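Local coordinates for protein VipE (Legionella pneumophila subsp. pneumophila str. Philadelphia 1, PDB 4QN8) that is an effector of Legionella pneumophila, represented by its helical N-terminal part, and probably acts inside the infected host cell, by a mechanism not yet established, at residues A[4-9]-A[51-56]; A[60-65]-A[101-106]; A[84-89]-A[125-130]. All coordinates share one frame; numbering follows the deposited sequence.

Interaction 1 (A[4-9]-A[51-56]); sequences PLTQTQ and VSDSNH
D53 grips the start of helix 6-20 with both carboxylate oxygens, and T6 supplies both donors. The backbone T6 N reaches D53 OD1 at 2.9 Å in a nearly straight bond (168°), while the hydroxyl T6 OG1 donates to D53 OD2 at 2.6 Å. Each oxygen is met on its syn side, a little out of the carboxylate plane. T6 OG1 lies anti to its own carbonyl carbon (chi1 -60°), beside the backbone N, which puts the two donors next to each other as a matched pair. A water extends the grip: it takes a hydrogen bond from Q7 N and gives one to D53 OD1, bringing the next amide of the first turn to the same carboxylate.

L5 carries the packing. Its CD2 lies against the carbonyl S52 O at 3.3 Å and, more loosely, 4.3 Å from V51 CG1. The other methyl, CD1, lies over one face of the H56 ring, displaced toward the rim. H56 itself is fixed by a bond inside its own segment, ND1 giving its proton to S52 O at 2.8 Å in the ring plane; that carbonyl also accepts from N55 N, closing the type I turn 52-55. Nearby, the extended Q7 chain brings NE2 to 3.2 Å from H56 NE2, with the amide and ring planes well turned from each other, although the amide's firmer partner is the backbone of T39, which binds Q7 OE1.

L5 occupies the N-cap position, yet D53, distant in sequence, binds the T6 amide directly and the Q7 amide through the water, its negative charge probably favoured by the helix dipole. A carboxylate from a remote loop thus caps the helix start, tying the loop before helix 58-69 to the N-terminal helix.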
ATOM      1  N   PRO A   4       6.194 -12.744  10.195  1.00 37.04           N
ATOM      2  CA  PRO A   4       5.483 -12.356   8.968  1.00 30.91           C
ATOM      3  C   PRO A   4       5.415 -13.513   7.977  1.00 28.00           C
ATOM      4  O   PRO A   4       6.071 -14.535   8.179  1.00 27.17           O
ATOM      5  CB  PRO A   4       6.358 -11.238   8.391  1.00 36.03           C
ATOM      6  CG  PRO A   4       7.715 -11.457   8.992  1.00 39.59           C
ATOM      7  CD  PRO A   4       7.468 -12.021  10.358  1.00 33.03           C
ATOM      8  N   LEU A   5       4.629 -13.351   6.916  1.00 21.79           N
ATOM      9  CA  LEU A   5       4.606 -14.317   5.828  1.00 20.55           C
ATOM     10  C   LEU A   5       5.992 -14.459   5.216  1.00 20.70           C
ATOM     11  O   LEU A   5       6.778 -13.501   5.225  1.00 26.47           O
ATOM     12  CB  LEU A   5       3.663 -13.833   4.734  1.00 20.54           C
ATOM     13  CG  LEU A   5       2.204 -13.684   5.166  1.00 25.17           C
ATOM     14  CD1 LEU A   5       1.397 -12.918   4.125  1.00 26.26           C
ATOM     15  CD2 LEU A   5       1.635 -15.068   5.367  1.00 27.66           C
ATOM     16  N   THR A   6       6.289 -15.644   4.681  1.00 19.95           N
ATOM     17  CA  THR A   6       7.561 -15.864   3.999  1.00 24.33           C
ATOM     18  C   THR A   6       7.706 -14.905   2.816  1.00 25.80           C
ATOM     19  O   THR A   6       8.775 -14.328   2.592  1.00 26.78           O
ATOM     20  CB  THR A   6       7.714 -17.324   3.552  1.00 28.09           C
ATOM     21  OG1 THR A   6       7.655 -18.172   4.710  1.00 30.77           O
ATOM     22  CG2 THR A   6       9.051 -17.530   2.846  1.00 29.42           C
ATOM     23  N   GLN A   7       6.617 -14.714   2.076  1.00 24.27           N
ATOM     24  CA  GLN A   7       6.578 -13.757   0.978  1.00 23.43           C
ATOM     25  C   GLN A   7       7.062 -12.373   1.439  1.00 22.74           C
ATOM     26  O   GLN A   7       7.877 -11.725   0.774  1.00 26.23           O
ATOM     27  CB  GLN A   7       5.141 -13.673   0.454  1.00 29.92           C
ATOM     28  CG  GLN A   7       4.924 -12.649  -0.617  1.00 34.63           C
ATOM     29  CD  GLN A   7       3.509 -12.666  -1.173  1.00 30.16           C
ATOM     30  OE1 GLN A   7       3.193 -11.895  -2.071  1.00 31.58           O
ATOM     31  NE2 GLN A   7       2.658 -13.559  -0.651  1.00 31.00           N
ATOM     32  N   THR A   8       6.571 -11.938   2.595  1.00 20.80           N
ATOM     33  CA  THR A   8       6.958 -10.652   3.160  1.00 19.87           C
ATOM     34  C   THR A   8       8.446 -10.621   3.461  1.00 20.23           C
ATOM     35  O   THR A   8       9.142  -9.669   3.104  1.00 21.20           O
ATOM     36  CB  THR A   8       6.196 -10.385   4.450  1.00 21.46           C
ATOM     37  OG1 THR A   8       4.831 -10.114   4.120  1.00 21.20           O
ATOM     38  CG2 THR A   8       6.786  -9.181   5.208  1.00 21.56           C
ATOM     39  N   GLN A   9       8.933 -11.668   4.111  1.00 22.39           N
ATOM     40  CA  GLN A   9      10.346 -11.731   4.478  1.00 22.24           C
ATOM     41  C   GLN A   9      11.254 -11.623   3.263  1.00 23.54           C
ATOM     42  O   GLN A   9      12.281 -10.941   3.309  1.00 21.00           O
ATOM     43  CB  GLN A   9      10.652 -13.032   5.220  1.00 20.18           C
ATOM     44  CG  GLN A   9       9.951 -13.166   6.575  1.00 23.03           C
ATOM     45  CD  GLN A   9      10.020 -14.584   7.114  1.00 37.45           C
ATOM     46  OE1 GLN A   9      10.573 -15.479   6.469  1.00 46.33           O
ATOM     47  NE2 GLN A   9       9.459 -14.794   8.299  1.00 47.58           N
ATOM     48  N   VAL A  51      -4.389 -15.875   8.884  1.00 33.22           N
ATOM     49  CA  VAL A  51      -3.479 -15.522   7.797  1.00 34.26           C
ATOM     50  C   VAL A  51      -2.180 -16.317   7.955  1.00 35.52           C
ATOM     51  O   VAL A  51      -1.531 -16.245   8.998  1.00 34.76           O
ATOM     52  CB  VAL A  51      -3.138 -14.020   7.818  1.00 34.12           C
ATOM     53  CG1 VAL A  51      -2.216 -13.661   6.659  1.00 35.41           C
ATOM     54  CG2 VAL A  51      -4.410 -13.177   7.764  1.00 39.82           C
ATOM     55  N   SER A  52      -1.816 -17.085   6.930  1.00 31.13           N
ATOM     56  CA  SER A  52      -0.575 -17.860   6.928  1.00 29.50           C
ATOM     57  C   SER A  52       0.001 -17.962   5.519  1.00 31.40           C
ATOM     58  O   SER A  52      -0.555 -17.410   4.563  1.00 28.60           O
ATOM     59  CB  SER A  52      -0.791 -19.259   7.517  1.00 33.79           C
ATOM     60  OG  SER A  52      -1.659 -20.033   6.707  1.00 33.91           O
ATOM     61  N   ASP A  53       1.123 -18.656   5.394  1.00 27.37           N
ATOM     62  CA  ASP A  53       1.765 -18.847   4.098  1.00 23.97           C
ATOM     63  C   ASP A  53       0.863 -19.558   3.093  1.00 28.57           C
ATOM     64  O   ASP A  53       1.024 -19.387   1.885  1.00 29.17           O
ATOM     65  CB  ASP A  53       3.051 -19.667   4.263  1.00 26.60           C
ATOM     66  CG  ASP A  53       4.241 -18.823   4.661  1.00 28.87           C
ATOM     67  OD1 ASP A  53       4.097 -17.582   4.752  1.00 23.87           O
ATOM     68  OD2 ASP A  53       5.329 -19.412   4.863  1.00 29.99           O
ATOM     69  N   SER A  54      -0.065 -20.374   3.592  1.00 25.81           N
ATOM     70  CA  SER A  54      -0.922 -21.172   2.725  1.00 25.63           C
ATOM     71  C   SER A  54      -2.350 -20.639   2.730  1.00 25.69           C
ATOM     72  O   SER A  54      -3.248 -21.259   2.155  1.00 27.52           O
ATOM     73  CB  SER A  54      -0.928 -22.633   3.176  1.00 30.71           C
ATOM     74  OG  SER A  54      -1.579 -22.761   4.422  1.00 38.58           O
ATOM     75  N   ASN A  55      -2.562 -19.505   3.390  1.00 27.15           N
ATOM     76  CA  ASN A  55      -3.905 -18.923   3.498  1.00 26.99           C
ATOM     77  C   ASN A  55      -3.852 -17.406   3.586  1.00 28.27           C
ATOM     78  O   ASN A  55      -3.820 -16.842   4.687  1.00 36.13           O
ATOM     79  CB  ASN A  55      -4.649 -19.492   4.714  1.00 25.39           C
ATOM     80  CG  ASN A  55      -6.157 -19.255   4.647  1.00 33.21           C
ATOM     81  OD1 ASN A  55      -6.799 -19.518   3.622  1.00 31.84           O
ATOM     82  ND2 ASN A  55      -6.727 -18.753   5.739  1.00 34.70           N
ATOM     83  N   HIS A  56      -3.817 -16.736   2.435  1.00 20.80           N
ATOM     84  CA  HIS A  56      -3.779 -15.273   2.451  1.00 27.38           C
ATOM     85  C   HIS A  56      -4.253 -14.661   1.137  1.00 23.72           C
ATOM     86  O   HIS A  56      -3.908 -15.126   0.052  1.00 22.19           O
ATOM     87  CB  HIS A  56      -2.382 -14.744   2.818  1.00 26.64           C
ATOM     88  CG  HIS A  56      -1.314 -15.106   1.827  1.00 27.54           C
ATOM     89  ND1 HIS A  56      -0.467 -16.180   2.026  1.00 21.64           N
ATOM     90  CD2 HIS A  56      -0.957 -14.554   0.653  1.00 29.84           C
ATOM     91  CE1 HIS A  56       0.360 -16.272   0.992  1.00 30.15           C
ATOM     92  NE2 HIS A  56       0.092 -15.298   0.152  1.00 31.62           N
TER
HETATM   93  O   HOH W   1       4.165 -16.230   2.316  1.00 28.84           O

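Interaction 2 (A[60-65]-A[101-106]); sequences DAIKDF and SSLEKA. With BME (beta-mercaptoethanol), chain D.
I62 is the main bump of this contact, pushed from helix 58-69 against the beginning of helix 103-114. Its two branches settle on different parts of the opposite surface. CG2, anti to the backbone N, presses on the first helical turn, where A106 CB lies 3.6 Å away, L103 CA 3.8 Å away and L103 CD1 3.9 Å away. The backbones come near here, I62 CA and L103 CA being 6.2 Å apart, consistent with the small side chain of A106. The other branch runs out straight (chi2 -179°) to CD1, which drops onto the peptide that precedes the helix, 3.6 Å from both S101 O and S102 N. One isoleucine thus covers the side chains of the turn and the backbone leading into it.

L103 returns a smaller bump. Its CD1 fits between I62 CG2 and the ring of F65, approaching F65 CD2 to 3.9 Å with the two side chains slanted across each other. F65 reaches that place with CG anti to its backbone N, one turn beyond I62. Farther round, its ring packs edge-to-face on F38 and against L11, I12 and L19 of helix 6-20.

The serine hydroxyls take no part in the packing between the segments. S102 caps helix 103-114, its OG accepting from K105 N at 3.1 Å, and S101 OG shares a 2.6 Å hydrogen bond with O1 of a beta-mercaptoethanol molecule, probably brought in by the crystallisation liquor.

Between the two segments the contact is therefore all van der Waals fit, close to the centre of the chain: helix-helix packing of an all-alpha fold, in which a branched side chain fills the hollow above an alanine beside a serine-capped helix start.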
ATOM      1  N   ASP A  60      -4.055  -9.269   2.073  1.00 21.83           N
ATOM      2  CA  ASP A  60      -3.421  -9.782   3.293  1.00 19.71           C
ATOM      3  C   ASP A  60      -1.899  -9.702   3.163  1.00 16.24           C
ATOM      4  O   ASP A  60      -1.203  -9.336   4.110  1.00 15.43           O
ATOM      5  CB  ASP A  60      -3.802 -11.244   3.541  1.00 17.70           C
ATOM      6  CG  ASP A  60      -5.238 -11.421   4.029  1.00 22.56           C
ATOM      7  OD1 ASP A  60      -5.826 -10.458   4.575  1.00 24.20           O
ATOM      8  OD2 ASP A  60      -5.767 -12.553   3.867  1.00 21.33           O
ATOM      9  N   ALA A  61      -1.389 -10.069   1.991  1.00 17.83           N
ATOM     10  CA  ALA A  61       0.059 -10.128   1.788  1.00 20.00           C
ATOM     11  C   ALA A  61       0.682  -8.737   1.758  1.00 20.85           C
ATOM     12  O   ALA A  61       1.755  -8.507   2.331  1.00 19.49           O
ATOM     13  CB  ALA A  61       0.375 -10.871   0.510  1.00 18.15           C
ATOM     14  N   ILE A  62       0.022  -7.811   1.068  1.00 18.22           N
ATOM     15  CA  ILE A  62       0.505  -6.432   1.016  1.00 18.12           C
ATOM     16  C   ILE A  62       0.468  -5.792   2.410  1.00 15.59           C
ATOM     17  O   ILE A  62       1.413  -5.108   2.820  1.00 18.13           O
ATOM     18  CB  ILE A  62      -0.317  -5.582   0.010  1.00 22.07           C
ATOM     19  CG1 ILE A  62      -0.309  -6.238  -1.380  1.00 21.23           C
ATOM     20  CG2 ILE A  62       0.215  -4.152  -0.037  1.00 21.53           C
ATOM     21  CD1 ILE A  62      -1.066  -5.458  -2.455  1.00 23.97           C
ATOM     22  N   LYS A  63      -0.623  -6.019   3.143  1.00 18.25           N
ATOM     23  CA  LYS A  63      -0.753  -5.502   4.500  1.00 17.23           C
ATOM     24  C   LYS A  63       0.399  -6.001   5.355  1.00 20.64           C
ATOM     25  O   LYS A  63       1.000  -5.239   6.120  1.00 19.45           O
ATOM     26  CB  LYS A  63      -2.074  -5.980   5.128  1.00 20.14           C
ATOM     27  CG  LYS A  63      -3.328  -5.203   4.731  1.00 25.12           C
ATOM     28  CD  LYS A  63      -4.513  -5.851   5.448  1.00 25.02           C
ATOM     29  CE  LYS A  63      -5.842  -5.215   5.147  1.00 30.99           C
ATOM     30  NZ  LYS A  63      -6.900  -6.060   5.774  1.00 28.71           N
ATOM     31  N   ASP A  64       0.705  -7.287   5.225  1.00 18.91           N
ATOM     32  CA  ASP A  64       1.743  -7.896   6.053  1.00 19.95           C
ATOM     33  C   ASP A  64       3.086  -7.223   5.774  1.00 17.89           C
ATOM     34  O   ASP A  64       3.857  -6.937   6.699  1.00 19.57           O
ATOM     35  CB  ASP A  64       1.795  -9.409   5.807  1.00 21.30           C
ATOM     36  CG  ASP A  64       2.670 -10.143   6.812  1.00 25.28           C
ATOM     37  OD1 ASP A  64       2.305 -10.193   8.010  1.00 26.01           O
ATOM     38  OD2 ASP A  64       3.721 -10.677   6.402  1.00 21.89           O
ATOM     39  N   PHE A  65       3.354  -6.954   4.498  1.00 19.10           N
ATOM     40  CA  PHE A  65       4.604  -6.293   4.092  1.00 17.71           C
ATOM     41  C   PHE A  65       4.704  -4.889   4.672  1.00 18.04           C
ATOM     42  O   PHE A  65       5.730  -4.519   5.247  1.00 19.27           O
ATOM     43  CB  PHE A  65       4.691  -6.229   2.569  1.00 17.58           C
ATOM     44  CG  PHE A  65       5.931  -5.553   2.048  1.00 16.62           C
ATOM     45  CD1 PHE A  65       7.099  -6.271   1.857  1.00 17.69           C
ATOM     46  CD2 PHE A  65       5.905  -4.204   1.708  1.00 17.76           C
ATOM     47  CE1 PHE A  65       8.245  -5.650   1.344  1.00 21.80           C
ATOM     48  CE2 PHE A  65       7.039  -3.575   1.214  1.00 22.07           C
ATOM     49  CZ  PHE A  65       8.212  -4.304   1.032  1.00 15.91           C
ATOM     50  N   SER A 101      -6.042  -4.216  -5.046  1.00 23.49           N
ATOM     51  CA  SER A 101      -5.164  -4.352  -3.887  1.00 21.70           C
ATOM     52  C   SER A 101      -3.774  -3.975  -4.339  1.00 22.54           C
ATOM     53  O   SER A 101      -3.212  -4.628  -5.217  1.00 22.36           O
ATOM     54  CB  SER A 101      -5.164  -5.791  -3.363  1.00 23.44           C
ATOM     55  OG  SER A 101      -6.487  -6.238  -3.086  1.00 28.54           O
ATOM     56  N   SER A 102      -3.211  -2.926  -3.750  1.00 22.03           N
ATOM     57  CA  SER A 102      -1.945  -2.387  -4.226  1.00 19.00           C
ATOM     58  C   SER A 102      -1.071  -1.844  -3.112  1.00 14.13           C
ATOM     59  O   SER A 102      -1.562  -1.454  -2.051  1.00 14.59           O
ATOM     60  CB  SER A 102      -2.193  -1.260  -5.220  1.00 22.75           C
ATOM     61  OG  SER A 102      -2.665  -0.120  -4.531  1.00 21.19           O
ATOM     62  N   LEU A 103       0.229  -1.782  -3.381  1.00 14.54           N
ATOM     63  CA  LEU A 103       1.173  -1.290  -2.380  1.00 18.79           C
ATOM     64  C   LEU A 103       0.964   0.192  -2.086  1.00 19.36           C
ATOM     65  O   LEU A 103       1.103   0.635  -0.935  1.00 21.67           O
ATOM     66  CB  LEU A 103       2.609  -1.535  -2.841  1.00 22.38           C
ATOM     67  CG  LEU A 103       3.678  -1.210  -1.799  1.00 16.22           C
ATOM     68  CD1 LEU A 103       3.554  -2.102  -0.531  1.00 12.42           C
ATOM     69  CD2 LEU A 103       5.061  -1.380  -2.411  1.00 23.04           C
ATOM     70  N   GLU A 104       0.635   0.959  -3.122  1.00 17.49           N
ATOM     71  CA  GLU A 104       0.405   2.384  -2.932  1.00 18.23           C
ATOM     72  C   GLU A 104      -0.821   2.637  -2.057  1.00 17.70           C
ATOM     73  O   GLU A 104      -0.803   3.550  -1.236  1.00 20.50           O
ATOM     74  CB  GLU A 104       0.337   3.146  -4.261  1.00 19.20           C
ATOM     75  CG  GLU A 104      -0.873   2.823  -5.143  1.00 18.11           C
ATOM     76  CD  GLU A 104      -0.585   1.732  -6.170  1.00 22.44           C
ATOM     77  OE1 GLU A 104       0.363   0.926  -5.957  1.00 20.82           O
ATOM     78  OE2 GLU A 104      -1.311   1.679  -7.187  1.00 23.94           O
ATOM     79  N   LYS A 105      -1.870   1.828  -2.216  1.00 19.81           N
ATOM     80  CA  LYS A 105      -3.045   1.946  -1.350  1.00 11.21           C
ATOM     81  C   LYS A 105      -2.678   1.602   0.097  1.00 17.12           C
ATOM     82  O   LYS A 105      -3.092   2.291   1.047  1.00 17.48           O
ATOM     83  CB  LYS A 105      -4.208   1.064  -1.827  1.00 13.43           C
ATOM     84  CG  LYS A 105      -5.355   1.035  -0.814  1.00 18.72           C
ATOM     85  CD  LYS A 105      -6.697   0.697  -1.448  1.00 20.88           C
ATOM     86  CE  LYS A 105      -6.788  -0.770  -1.821  1.00 17.54           C
ATOM     87  NZ  LYS A 105      -8.097  -1.046  -2.520  1.00 17.83           N
ATOM     88  N   ALA A 106      -1.879   0.561   0.276  1.00 15.78           N
ATOM     89  CA  ALA A 106      -1.517   0.163   1.635  1.00 13.33           C
ATOM     90  C   ALA A 106      -0.598   1.159   2.338  1.00 16.23           C
ATOM     91  O   ALA A 106      -0.763   1.419   3.528  1.00 15.43           O
ATOM     92  CB  ALA A 106      -0.921  -1.227   1.668  1.00 12.06           C
TER
HETATM   93  C1  BME D 201      -7.347  -6.951  -6.115  1.00 40.45           C
HETATM   94  C2  BME D 201      -6.019  -7.143  -6.827  1.00 38.91           C
HETATM   95  O1  BME D 201      -7.386  -7.753  -4.957  1.00 37.14           O
HETATM   96  S2  BME D 201      -5.924  -6.189  -8.351  1.00 63.05           S

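Interaction 3 (A[84-89]-A[125-130]); sequences RMIELS and STRVRT
R127 starts its path on I86: the arginine CB rests 3.6 Å from I86 CG2, a methyl that also lies 3.9 Å from S125 OG and near V128 CG2. CG, anti to the backbone N, remains over the same residue, 3.6 Å from the carbonyl I86 O. At chi2 (78°) the chain bends, and CD passes I86 O at a looser distance. NE turns to E131 in a salt bridge within its own helix. CZ then brings the guanidinium to the end of helix 75-88, where S89 has just left the helical conformation. NH1 donates to S89 O at 2.9 Å, with an angle of 149° at the hydrogen, and it also lies 3.1 Å from I86 O. A weak bond, 3.2 Å long, joins R127 NH2 to the same S89 O. NH2 makes another weak one to P90 O.

The two helix segments, 84-88 and 126-130, approach to 9.4 Å between axes at a crossing angle of 56°. The side chain of R127 spans that gap, and F97 makes a cation-pi contact with its guanidinium. S125, at the N-cap of the second helix, turns its OG to H122 O and receives a weak capping bond from V128 N.

The chemistry is that of a cation set against a helix C-terminus. The bonded carbonyl, S89 O, lies just past the helix, with I86 O of the last turn nearby. The guanidinium probably gains from the negative end of the helix, and the salt bridge to E131 would partly balance its charge, while the aliphatic part of the arginine supplies the apolar packing.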
ATOM      1  N   ARG A  84       5.768   9.304  -3.909  1.00 18.70           N
ATOM      2  CA  ARG A  84       6.412   8.743  -5.082  1.00 19.19           C
ATOM      3  C   ARG A  84       5.608   7.585  -5.634  1.00 18.98           C
ATOM      4  O   ARG A  84       5.449   7.456  -6.847  1.00 17.85           O
ATOM      5  CB  ARG A  84       7.828   8.276  -4.752  1.00 16.65           C
ATOM      6  CG  ARG A  84       8.782   9.393  -4.484  1.00 20.48           C
ATOM      7  CD  ARG A  84      10.127   8.816  -4.134  1.00 22.01           C
ATOM      8  NE  ARG A  84      10.805   8.250  -5.303  1.00 20.46           N
ATOM      9  CZ  ARG A  84      11.795   7.365  -5.213  1.00 26.09           C
ATOM     10  NH1 ARG A  84      12.189   6.936  -4.018  1.00 26.55           N
ATOM     11  NH2 ARG A  84      12.381   6.897  -6.308  1.00 24.27           N
HETATM   12  N   MSE A  85       5.088   6.738  -4.749  1.00 14.10           N
HETATM   13  CA  MSE A  85       4.325   5.591  -5.203  1.00 14.50           C
HETATM   14  C   MSE A  85       3.074   6.037  -5.942  1.00 16.31           C
HETATM   15  O   MSE A  85       2.693   5.433  -6.952  1.00 17.12           O
HETATM   16  CB  MSE A  85       3.969   4.675  -4.027  1.00 16.31           C
HETATM   17  CG  MSE A  85       5.192   3.992  -3.430  1.00 16.21           C
HETATM   18 SE   MSE A  85       4.586   2.909  -1.937  0.74 20.29          SE
HETATM   19  CE  MSE A  85       6.284   2.148  -1.383  1.00 18.98           C
ATOM     20  N   ILE A  86       2.451   7.100  -5.460  1.00 14.81           N
ATOM     21  CA  ILE A  86       1.253   7.618  -6.119  1.00 15.09           C
ATOM     22  C   ILE A  86       1.630   8.172  -7.503  1.00 21.81           C
ATOM     23  O   ILE A  86       0.929   7.918  -8.489  1.00 20.67           O
ATOM     24  CB  ILE A  86       0.512   8.657  -5.229  1.00 16.18           C
ATOM     25  CG1 ILE A  86      -0.207   7.920  -4.087  1.00 15.61           C
ATOM     26  CG2 ILE A  86      -0.478   9.480  -6.039  1.00 13.94           C
ATOM     27  CD1 ILE A  86      -0.451   8.736  -2.823  1.00 17.21           C
ATOM     28  N   GLU A  87       2.745   8.894  -7.592  1.00 21.61           N
ATOM     29  CA  GLU A  87       3.188   9.444  -8.888  1.00 21.20           C
ATOM     30  C   GLU A  87       3.556   8.363  -9.896  1.00 22.99           C
ATOM     31  O   GLU A  87       3.310   8.521 -11.099  1.00 24.25           O
ATOM     32  CB  GLU A  87       4.416  10.341  -8.716  1.00 20.84           C
ATOM     33  CG  GLU A  87       4.168  11.740  -8.218  1.00 27.45           C
ATOM     34  CD  GLU A  87       5.473  12.429  -7.875  1.00 26.97           C
ATOM     35  OE1 GLU A  87       6.361  11.749  -7.306  1.00 28.74           O
ATOM     36  OE2 GLU A  87       5.618  13.631  -8.176  1.00 32.17           O
ATOM     37  N   LEU A  88       4.162   7.280  -9.410  1.00 14.87           N
ATOM     38  CA  LEU A  88       4.769   6.269 -10.287  1.00 16.55           C
ATOM     39  C   LEU A  88       3.938   5.019 -10.525  1.00 19.81           C
ATOM     40  O   LEU A  88       4.314   4.194 -11.354  1.00 21.69           O
ATOM     41  CB  LEU A  88       6.117   5.829  -9.735  1.00 14.01           C
ATOM     42  CG  LEU A  88       7.159   6.939  -9.673  1.00 20.50           C
ATOM     43  CD1 LEU A  88       8.410   6.416  -8.965  1.00 22.32           C
ATOM     44  CD2 LEU A  88       7.509   7.490 -11.065  1.00 23.68           C
ATOM     45  N   SER A  89       2.843   4.874  -9.780  1.00 24.73           N
ATOM     46  CA  SER A  89       1.948   3.719  -9.901  1.00 24.64           C
ATOM     47  C   SER A  89       1.500   3.553 -11.349  1.00 26.91           C
ATOM     48  O   SER A  89       1.237   4.548 -12.028  1.00 22.32           O
ATOM     49  CB  SER A  89       0.719   3.897  -9.011  1.00 28.10           C
ATOM     50  OG  SER A  89       1.054   3.723  -7.654  1.00 50.38           O
ATOM     51  N   SER A 125      -2.707  15.704  -4.513  1.00 22.57           N
ATOM     52  CA  SER A 125      -1.703  15.369  -5.514  1.00 22.86           C
ATOM     53  C   SER A 125      -2.348  15.302  -6.896  1.00 24.22           C
ATOM     54  O   SER A 125      -3.554  15.030  -7.011  1.00 20.67           O
ATOM     55  CB  SER A 125      -1.050  14.025  -5.172  1.00 23.71           C
ATOM     56  OG  SER A 125      -2.015  12.981  -5.251  1.00 22.47           O
ATOM     57  N   THR A 126      -1.552  15.548  -7.936  1.00 27.68           N
ATOM     58  CA  THR A 126      -2.060  15.537  -9.310  1.00 22.56           C
ATOM     59  C   THR A 126      -2.743  14.208  -9.632  1.00 23.79           C
ATOM     60  O   THR A 126      -3.814  14.179 -10.239  1.00 24.19           O
ATOM     61  CB  THR A 126      -0.928  15.794 -10.329  1.00 25.29           C
ATOM     62  OG1 THR A 126      -0.341  17.084 -10.083  1.00 26.46           O
ATOM     63  CG2 THR A 126      -1.465  15.760 -11.757  1.00 29.85           C
ATOM     64  N   ARG A 127      -2.135  13.104  -9.214  1.00 20.59           N
ATOM     65  CA  ARG A 127      -2.680  11.798  -9.578  1.00 18.94           C
ATOM     66  C   ARG A 127      -4.014  11.542  -8.870  1.00 20.84           C
ATOM     67  O   ARG A 127      -4.973  11.079  -9.495  1.00 18.80           O
ATOM     68  CB  ARG A 127      -1.683  10.680  -9.260  1.00 17.25           C
ATOM     69  CG  ARG A 127      -2.133   9.285  -9.698  1.00 19.16           C
ATOM     70  CD  ARG A 127      -1.940   9.109 -11.189  1.00 26.51           C
ATOM     71  NE  ARG A 127      -2.281   7.760 -11.652  1.00 31.41           N
ATOM     72  CZ  ARG A 127      -1.449   6.718 -11.619  1.00 31.25           C
ATOM     73  NH1 ARG A 127      -0.229   6.855 -11.122  1.00 33.54           N
ATOM     74  NH2 ARG A 127      -1.845   5.530 -12.068  1.00 27.30           N
ATOM     75  N   VAL A 128      -4.097  11.856  -7.581  1.00 15.12           N
ATOM     76  CA  VAL A 128      -5.342  11.581  -6.859  1.00 14.64           C
ATOM     77  C   VAL A 128      -6.434  12.514  -7.356  1.00 22.19           C
ATOM     78  O   VAL A 128      -7.582  12.103  -7.527  1.00 22.28           O
ATOM     79  CB  VAL A 128      -5.171  11.699  -5.334  1.00 18.84           C
ATOM     80  CG1 VAL A 128      -6.530  11.661  -4.617  1.00 20.59           C
ATOM     81  CG2 VAL A 128      -4.253  10.594  -4.816  1.00 18.37           C
ATOM     82  N   ARG A 129      -6.075  13.767  -7.609  1.00 22.13           N
ATOM     83  CA  ARG A 129      -7.048  14.703  -8.163  1.00 23.00           C
ATOM     84  C   ARG A 129      -7.546  14.265  -9.529  1.00 23.15           C
ATOM     85  O   ARG A 129      -8.731  14.387  -9.820  1.00 28.11           O
ATOM     86  CB  ARG A 129      -6.497  16.123  -8.233  1.00 27.37           C
ATOM     87  CG  ARG A 129      -6.490  16.829  -6.901  1.00 35.22           C
ATOM     88  N   THR A 130      -6.650  13.751 -10.367  1.00 23.89           N
ATOM     89  CA  THR A 130      -7.056  13.297 -11.701  1.00 21.98           C
ATOM     90  C   THR A 130      -8.031  12.126 -11.620  1.00 20.92           C
ATOM     91  O   THR A 130      -9.043  12.091 -12.335  1.00 25.40           O
ATOM     92  CB  THR A 130      -5.841  12.852 -12.542  1.00 32.75           C
ATOM     93  OG1 THR A 130      -4.993  13.978 -12.791  1.00 33.22           O
ATOM     94  CG2 THR A 130      -6.292  12.260 -13.881  1.00 31.77           C
TER

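Along the chain, both segments of interaction 1 precede those of interaction 2, whereas interactions 2 and 3 interleave, since 84-89 comes between 60-65 and 101-106. In space they form a row: interaction 2 lies about 4 Å from the chain's centre, its own centre about 12 Å from that of interaction 1 and 17 Å from that of interaction 3, while the centres of the outer two stand 29 Å apart on opposite sides. D64 OD2 meets T8 OG1 of helix 6-20 and L5 N just before it; E104 lies against M85 and S89. Helix 58-69 thus touches interaction 1 and helix 103-114 interaction 3, so the central pair links the two outer contacts of this all-helical part of VipE.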